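Local coordinates for alpha-acetolactate decarboxylase (Bacillus subtilis subsp. subtilis str. 168, PDB 5XNE), which catalyses the decarboxylation of (2S)-2-acetolactate to (R)-acetoin and carbon dioxide, a step on the route from pyruvate to butane-2,3-diol, at residues B[20-25]-B[71-76]; B[7-12]-B[205-210]; B[84-89]-B[190-195]. All blocks are in the same frame, centred on the assembly; numbering follows the deposited sequence.

Contact 1: residues B[20-25]-B[71-76]; sequences GDFELS and PFCSFT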
# COMPACT_ATOMS: atom_id res chain seq x y z
N GLY B 20 13.24 -13.45 -3.75
CA GLY B 20 12.27 -12.86 -4.66
C GLY B 20 12.62 -13.12 -6.11
O GLY B 20 13.57 -13.83 -6.41
N ASP B 21 11.84 -12.53 -7.02
CA ASP B 21 12.13 -12.67 -8.44
C ASP B 21 12.47 -11.35 -9.12
O ASP B 21 12.65 -11.31 -10.34
CB ASP B 21 10.96 -13.36 -9.16
CG ASP B 21 9.68 -12.56 -9.12
OD1 ASP B 21 9.59 -11.58 -8.35
OD2 ASP B 21 8.72 -12.93 -9.84
N PHE B 22 12.56 -10.27 -8.35
CA PHE B 22 12.95 -8.99 -8.95
C PHE B 22 14.42 -8.98 -9.33
O PHE B 22 15.30 -9.18 -8.48
CB PHE B 22 12.66 -7.82 -8.02
CG PHE B 22 13.04 -6.48 -8.62
CD1 PHE B 22 12.19 -5.83 -9.50
CD2 PHE B 22 14.25 -5.88 -8.29
CE1 PHE B 22 12.55 -4.60 -10.05
CE2 PHE B 22 14.61 -4.65 -8.84
CZ PHE B 22 13.76 -4.02 -9.71
N GLU B 23 14.68 -8.73 -10.60
CA GLU B 23 16.04 -8.74 -11.13
C GLU B 23 16.60 -7.33 -11.21
O GLU B 23 15.99 -6.46 -11.84
CB GLU B 23 16.06 -9.39 -12.50
CG GLU B 23 17.44 -9.65 -13.05
CD GLU B 23 17.54 -11.02 -13.68
OE1 GLU B 23 16.51 -11.75 -13.68
OE2 GLU B 23 18.63 -11.37 -14.18
N LEU B 24 17.75 -7.11 -10.57
CA LEU B 24 18.29 -5.75 -10.46
C LEU B 24 18.73 -5.20 -11.83
O LEU B 24 18.98 -4.00 -11.96
CB LEU B 24 19.45 -5.69 -9.43
CG LEU B 24 19.02 -5.96 -7.96
CD1 LEU B 24 19.96 -5.45 -6.84
CD2 LEU B 24 17.67 -5.38 -7.70
N SER B 25 18.77 -6.04 -12.85
CA SER B 25 18.96 -5.52 -14.20
C SER B 25 17.85 -4.53 -14.56
O SER B 25 18.02 -3.69 -15.44
CB SER B 25 19.01 -6.65 -15.22
OG SER B 25 17.71 -7.20 -15.39
N PRO B 71 14.17 -9.85 -2.75
CA PRO B 71 12.83 -10.10 -2.20
C PRO B 71 12.15 -8.84 -1.70
O PRO B 71 10.96 -8.90 -1.36
CB PRO B 71 13.12 -11.03 -1.01
CG PRO B 71 14.45 -10.51 -0.49
CD PRO B 71 15.23 -10.09 -1.75
N PHE B 72 12.88 -7.73 -1.61
CA PHE B 72 12.37 -6.51 -0.98
C PHE B 72 13.29 -5.34 -1.26
O PHE B 72 14.47 -5.38 -0.92
CB PHE B 72 12.24 -6.70 0.54
CG PHE B 72 11.73 -5.48 1.25
CD1 PHE B 72 10.37 -5.20 1.26
CD2 PHE B 72 12.59 -4.61 1.89
CE1 PHE B 72 9.88 -4.06 1.90
CE2 PHE B 72 12.11 -3.48 2.54
CZ PHE B 72 10.75 -3.20 2.54
N CYS B 73 12.73 -4.30 -1.88
CA CYS B 73 13.49 -3.09 -2.14
C CYS B 73 12.52 -2.00 -2.58
O CYS B 73 11.33 -2.27 -2.86
CB CYS B 73 14.60 -3.33 -3.20
SG CYS B 73 14.14 -4.30 -4.66
N SER B 74 13.01 -0.75 -2.62
CA SER B 74 12.19 0.41 -2.93
C SER B 74 13.02 1.33 -3.83
O SER B 74 14.18 1.58 -3.53
CB SER B 74 11.80 1.17 -1.65
OG SER B 74 11.26 0.33 -0.64
N PHE B 75 12.40 1.85 -4.90
CA PHE B 75 13.11 2.72 -5.86
C PHE B 75 12.32 3.95 -6.21
O PHE B 75 11.09 3.97 -6.13
CB PHE B 75 13.40 1.96 -7.16
CG PHE B 75 14.17 0.71 -6.95
CD1 PHE B 75 15.54 0.75 -6.74
CD2 PHE B 75 13.53 -0.52 -6.98
CE1 PHE B 75 16.26 -0.41 -6.53
CE2 PHE B 75 14.24 -1.69 -6.77
CZ PHE B 75 15.61 -1.64 -6.55
N THR B 76 13.03 4.99 -6.65
CA THR B 76 12.35 6.13 -7.24
C THR B 76 13.31 6.85 -8.16
O THR B 76 14.53 6.62 -8.09
CB THR B 76 11.81 7.10 -6.18
OG1 THR B 76 10.81 7.94 -6.77
CG2 THR B 76 12.92 7.95 -5.61

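Contact 2: residues B[7-12]-B[205-210]; sequences VSTMTS and MNLRLP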
# COMPACT_ATOMS: atom_id res chain seq x y z
N VAL B 7 9.00 -3.10 -4.24
CA VAL B 7 9.11 -4.52 -4.56
C VAL B 7 8.77 -5.34 -3.31
O VAL B 7 9.51 -5.34 -2.32
CB VAL B 7 10.53 -4.86 -5.07
CG1 VAL B 7 10.71 -6.37 -5.19
CG2 VAL B 7 10.77 -4.19 -6.42
N SER B 8 7.60 -5.98 -3.35
CA SER B 8 7.06 -6.85 -2.29
C SER B 8 6.85 -6.13 -0.95
O SER B 8 6.84 -4.89 -0.90
CB SER B 8 7.97 -8.08 -2.09
OG SER B 8 7.28 -9.11 -1.39
N THR B 9 6.66 -6.91 0.12
CA THR B 9 6.28 -6.33 1.40
C THR B 9 7.23 -6.68 2.53
O THR B 9 7.87 -7.74 2.54
CB THR B 9 4.86 -6.77 1.85
OG1 THR B 9 4.90 -8.13 2.33
CG2 THR B 9 3.87 -6.64 0.70
N MET B 10 7.29 -5.79 3.52
CA MET B 10 8.12 -6.04 4.68
C MET B 10 7.59 -7.24 5.46
O MET B 10 8.37 -8.01 6.01
CB MET B 10 8.17 -4.80 5.59
CG MET B 10 9.08 -4.95 6.78
SD MET B 10 10.80 -5.13 6.27
CE MET B 10 11.58 -5.48 7.84
N THR B 11 6.28 -7.41 5.48
CA THR B 11 5.75 -8.55 6.23
C THR B 11 6.11 -9.89 5.59
O THR B 11 6.22 -10.90 6.30
CB THR B 11 4.25 -8.46 6.40
OG1 THR B 11 3.62 -8.37 5.12
CG2 THR B 11 3.88 -7.24 7.27
N SER B 12 6.33 -9.92 4.27
CA SER B 12 6.82 -11.16 3.64
C SER B 12 8.25 -11.44 4.07
O SER B 12 8.62 -12.60 4.34
CB SER B 12 6.70 -11.09 2.11
OG SER B 12 7.09 -12.32 1.49
N MET B 205 2.50 5.34 -4.80
CA MET B 205 3.31 4.17 -4.46
C MET B 205 2.80 3.01 -5.29
O MET B 205 1.62 2.67 -5.20
CB MET B 205 3.21 3.81 -2.98
CG MET B 205 3.99 2.53 -2.69
SD MET B 205 3.44 1.64 -1.25
CE MET B 205 1.73 1.32 -1.66
N ASN B 206 3.68 2.42 -6.09
CA ASN B 206 3.29 1.23 -6.84
C ASN B 206 3.92 -0.00 -6.25
O ASN B 206 5.14 -0.18 -6.32
CB ASN B 206 3.67 1.29 -8.31
CG ASN B 206 3.23 0.02 -9.06
OD1 ASN B 206 2.12 -0.05 -9.56
ND2 ASN B 206 4.07 -1.02 -9.05
N LEU B 207 3.07 -0.85 -5.67
CA LEU B 207 3.50 -2.10 -5.07
C LEU B 207 3.48 -3.23 -6.10
O LEU B 207 2.44 -3.50 -6.70
CB LEU B 207 2.59 -2.45 -3.90
CG LEU B 207 2.77 -3.83 -3.29
CD1 LEU B 207 4.18 -4.02 -2.72
CD2 LEU B 207 1.72 -4.06 -2.21
N ARG B 208 4.64 -3.85 -6.30
CA ARG B 208 4.76 -5.00 -7.20
C ARG B 208 4.95 -6.28 -6.39
O ARG B 208 5.90 -6.40 -5.62
CB ARG B 208 5.93 -4.79 -8.16
CG ARG B 208 6.33 -6.02 -8.96
CD ARG B 208 5.21 -6.50 -9.88
NE ARG B 208 5.77 -7.23 -11.01
CZ ARG B 208 6.24 -8.47 -10.95
NH1 ARG B 208 6.22 -9.14 -9.81
NH2 ARG B 208 6.73 -9.05 -12.04
N LEU B 209 4.04 -7.23 -6.55
CA LEU B 209 4.14 -8.50 -5.83
C LEU B 209 4.91 -9.53 -6.66
O LEU B 209 4.73 -9.60 -7.87
CB LEU B 209 2.74 -9.03 -5.50
CG LEU B 209 1.86 -7.99 -4.80
CD1 LEU B 209 0.43 -8.51 -4.64
CD2 LEU B 209 2.50 -7.63 -3.47
N PRO B 210 5.76 -10.32 -6.00
CA PRO B 210 6.55 -11.31 -6.75
C PRO B 210 5.72 -12.48 -7.24
O PRO B 210 4.76 -12.88 -6.59
CB PRO B 210 7.60 -11.77 -5.74
CG PRO B 210 7.01 -11.51 -4.40
CD PRO B 210 6.05 -10.34 -4.56

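Contact 3: residues B[84-89]-B[190-195]; sequences HKIDAK and YVLEDC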
# COMPACT_ATOMS: atom_id res chain seq x y z
N HIS B 84 18.03 21.44 2.31
CA HIS B 84 18.18 21.93 3.67
C HIS B 84 19.62 21.70 4.08
O HIS B 84 20.24 20.73 3.66
CB HIS B 84 17.20 21.22 4.61
CG HIS B 84 16.99 21.92 5.91
ND1 HIS B 84 16.59 23.24 6.00
CD2 HIS B 84 17.11 21.48 7.19
CE1 HIS B 84 16.48 23.58 7.27
NE2 HIS B 84 16.78 22.53 8.01
N LYS B 85 20.16 22.61 4.89
CA LYS B 85 21.54 22.46 5.34
C LYS B 85 21.56 22.20 6.84
O LYS B 85 20.85 22.85 7.61
CB LYS B 85 22.36 23.70 4.99
CG LYS B 85 22.54 23.92 3.49
CD LYS B 85 23.40 22.82 2.87
CE LYS B 85 24.62 23.41 2.15
NZ LYS B 85 25.19 22.48 1.13
N ILE B 86 22.37 21.23 7.26
CA ILE B 86 22.59 21.00 8.68
C ILE B 86 24.00 21.49 8.93
O ILE B 86 24.98 20.91 8.44
CB ILE B 86 22.40 19.52 9.08
CG1 ILE B 86 20.92 19.17 9.26
CG2 ILE B 86 23.08 19.24 10.40
CD1 ILE B 86 20.04 19.42 8.08
N ASP B 87 24.10 22.60 9.66
CA ASP B 87 25.36 23.34 9.78
C ASP B 87 26.29 22.74 10.80
O ASP B 87 27.51 22.79 10.66
CB ASP B 87 25.08 24.79 10.17
CG ASP B 87 24.34 25.57 9.11
OD1 ASP B 87 24.56 25.30 7.90
OD2 ASP B 87 23.55 26.45 9.49
N ALA B 88 25.71 22.18 11.85
CA ALA B 88 26.49 21.72 12.98
C ALA B 88 25.98 20.41 13.52
O ALA B 88 25.01 19.83 13.01
CB ALA B 88 26.50 22.78 14.08
N LYS B 89 26.66 19.94 14.56
CA LYS B 89 26.34 18.71 15.26
C LYS B 89 24.84 18.56 15.51
O LYS B 89 24.20 19.45 16.07
CB LYS B 89 27.10 18.67 16.58
CG LYS B 89 27.35 17.30 17.12
CD LYS B 89 28.57 17.33 18.03
CE LYS B 89 28.52 16.19 19.01
NZ LYS B 89 27.13 15.92 19.44
N TYR B 190 22.61 7.79 14.07
CA TYR B 190 23.63 8.64 13.47
C TYR B 190 23.67 10.02 14.12
O TYR B 190 22.69 10.47 14.70
CB TYR B 190 23.40 8.79 11.97
CG TYR B 190 22.02 9.27 11.60
CD1 TYR B 190 20.95 8.39 11.49
CD2 TYR B 190 21.78 10.62 11.35
CE1 TYR B 190 19.70 8.83 11.15
CE2 TYR B 190 20.52 11.07 11.00
CZ TYR B 190 19.48 10.16 10.90
OH TYR B 190 18.22 10.60 10.56
N VAL B 191 24.83 10.66 14.03
CA VAL B 191 24.98 12.05 14.43
C VAL B 191 25.65 12.79 13.29
O VAL B 191 26.72 12.38 12.83
CB VAL B 191 25.82 12.21 15.71
CG1 VAL B 191 26.01 13.69 16.04
CG2 VAL B 191 25.16 11.47 16.87
N LEU B 192 25.01 13.85 12.81
CA LEU B 192 25.53 14.63 11.71
C LEU B 192 26.54 15.62 12.25
O LEU B 192 26.32 16.24 13.28
CB LEU B 192 24.41 15.38 10.98
CG LEU B 192 23.09 14.62 10.79
CD1 LEU B 192 22.07 15.44 10.02
CD2 LEU B 192 23.33 13.33 10.09
N GLU B 193 27.67 15.75 11.56
CA GLU B 193 28.61 16.81 11.88
C GLU B 193 28.20 18.02 11.04
O GLU B 193 27.95 19.11 11.56
CB GLU B 193 30.05 16.39 11.60
CG GLU B 193 31.07 17.46 11.92
CD GLU B 193 32.44 16.88 12.23
OE1 GLU B 193 32.56 15.64 12.27
OE2 GLU B 193 33.39 17.67 12.43
N ASP B 194 28.11 17.79 9.74
CA ASP B 194 27.51 18.75 8.82
C ASP B 194 27.12 18.01 7.54
O ASP B 194 27.83 17.11 7.10
CB ASP B 194 28.47 19.89 8.51
CG ASP B 194 29.72 19.42 7.81
OD1 ASP B 194 29.70 19.31 6.57
OD2 ASP B 194 30.73 19.16 8.50
N CYS B 195 25.99 18.39 6.95
CA CYS B 195 25.56 17.74 5.73
C CYS B 195 24.59 18.59 4.93
O CYS B 195 23.98 19.53 5.45
CB CYS B 195 24.90 16.38 6.04
SG CYS B 195 23.22 16.46 6.76

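Contact 1: residues B[20-25]-B[71-76]
A sulfur-aromatic contact and an oblique aromatic pair, in which Phe22 meets Cys73 and Phe75, join the short strand 22-23 to the face of strand 73-76 that carries Cys73 and Phe75. No hydrogen bond crosses between the two segments, and side chains carry most of the contact. Phe22 and Phe75 reach toward each other tip to tip, with Phe22 CE2 3.6 Å from Phe75 CE2 and the next rim atom, Phe22 CZ, 3.8 Å from the same carbon. The ring planes lie 31° apart with centroids 5.6 Å from each other, an oblique pairing. CG of Phe22 lies anti to its backbone N (chi1 -179°), on a CB that already points toward strand 73-76. There Cys73 SG comes within 4.0 Å of Phe22 CD2, a sulfur-aromatic contact made obliquely, 40° off the ring normal. Leu24 adds a looser touch, its CD2 4.4 Å from Phe75 CZ. At the other end of the contact the backbones close in, and Pro71 CB rests 3.7 Å from Gly20 N. An alanine in place of Phe22 would probably leave Phe75 CE2 and Cys73 SG without the ring they touch and open a gap between the strands. Around these side chains, Tyr5 and Val7 of strand 3-7 and Ile27 and Tyr30 of helix 27-30 also pack on Phe22, while Ile27 touches Phe75. Strand 22-23 pairs with strand 69-70, and Cys73 bonds through its backbone to Val7 in the neighbouring strand 3-7.

Contact 2: residues B[7-12]-B[205-210]
Val7 and Arg208 form a parallel beta bridge, their CA atoms 5.1 Å apart, where strand 3-7 ends beside strand 195-208. Both residues start their side chains on the same face of the sheet. Next along the chain, Ser8 N donates to Arg208 O over 2.9 Å, with an N-H...O angle of 157°. Ser8 also makes the side-chain contact: with OG anti to its backbone N (chi1 -162°), the hydroxyl oxygen lies 3.6 Å from Pro210 CD and a little farther from CG, beside these two carbons of the proline ring. Its carbonyl oxygen receives a hydrogen bond from Gln6 NE2. After Ser8, already outside the strand, Thr9 takes the N-cap position of helix 10-14, its OG1 accepting from Ser12 N at 3.0 Å; the strand thus passes into a capped helix within two residues. Thr9 CG2 stands 4.3 Å from Leu207 CD1, a loose apolar touch.

Phe215 of helix 213-217 packs on Ser8, Leu209 and Pro210. Residues 205-208 also pair antiparallel with a strand of the second subunit, so the sheet continues through the dimer interface and this bridge joins the N-terminal strand to it. Between the two segments, the branch methyl Leu207 CD1 sits 3.3 Å from Ser8 O, the same oxygen that Gln6 engages.

Contact 3: residues B[84-89]-B[190-195]
Ile86 and Cys195 face each other as an antiparallel hydrogen-bonded pair, each satisfying both backbone polar atoms of the other. Ile86 N donates to Cys195 O over 3.0 Å with an N-H...O angle of 171°, and Cys195 N returns a bond to Ile86 O at 3.1 Å. Ile86 O has a further, weaker neighbour in the CA-H of Asp194, whose CA is 3.3 Å away. Past Ile86 the backbone pairing between the segments gives way: Lys89 N lies near Glu193 O at an angle too poor for a hydrogen bond. Leu192 O meets the CA-H of Lys89, CA to O 3.2 Å, and the Leu192 backbone is hydrogen-bonded to Met90. Two polar side-chain ends, His84 NE2 and Tyr190 OH, find partners outside the segments, in Glu98 and Glu96.

On the face carrying Ile86 and Cys195 the apolar groups close up. Leu192 CD1 touches both branches of Ile86, CG1 and CG2 each at 4.0 Å, and the two side chains cross obliquely. Cys195 SG, set between its backbone N and carbonyl carbon (chi1 75°), lies 3.9 Å from Ile86 CB. Phe95 of helix 92-100 packs on both Ile86 and Leu192.

The backbones of Glu193 and Asp194 both bond to Leu117, which the two residues face together across the pairing: a classic beta bulge, here at the corner where strand 184-192 turns into strand 195-208.

Overall arrangement
Contacts 1 and 2 are neighbours, their centres 9 Å apart, and they meet directly: Val7 N lies 2.8 Å from Cys73 O, a probable hydrogen bond, because strand 3-7 runs between strands 73-76 and 195-208. Contact 3 lies across the chain's centre, about 31 Å from contact 1 and 33 Å from contact 2, centre to centre. Strand 195-208 spans this distance, starting at contact 3 and ending at contact 2. In sequence, contact 2 brackets the other two, and contact 1 closes before contact 3 opens. Long-range closure thus ties the N-terminal strand to the dimer-forming one, while zinc, bound by His173, His175 and His186, lies about 9 Å from the Cys73 side chain.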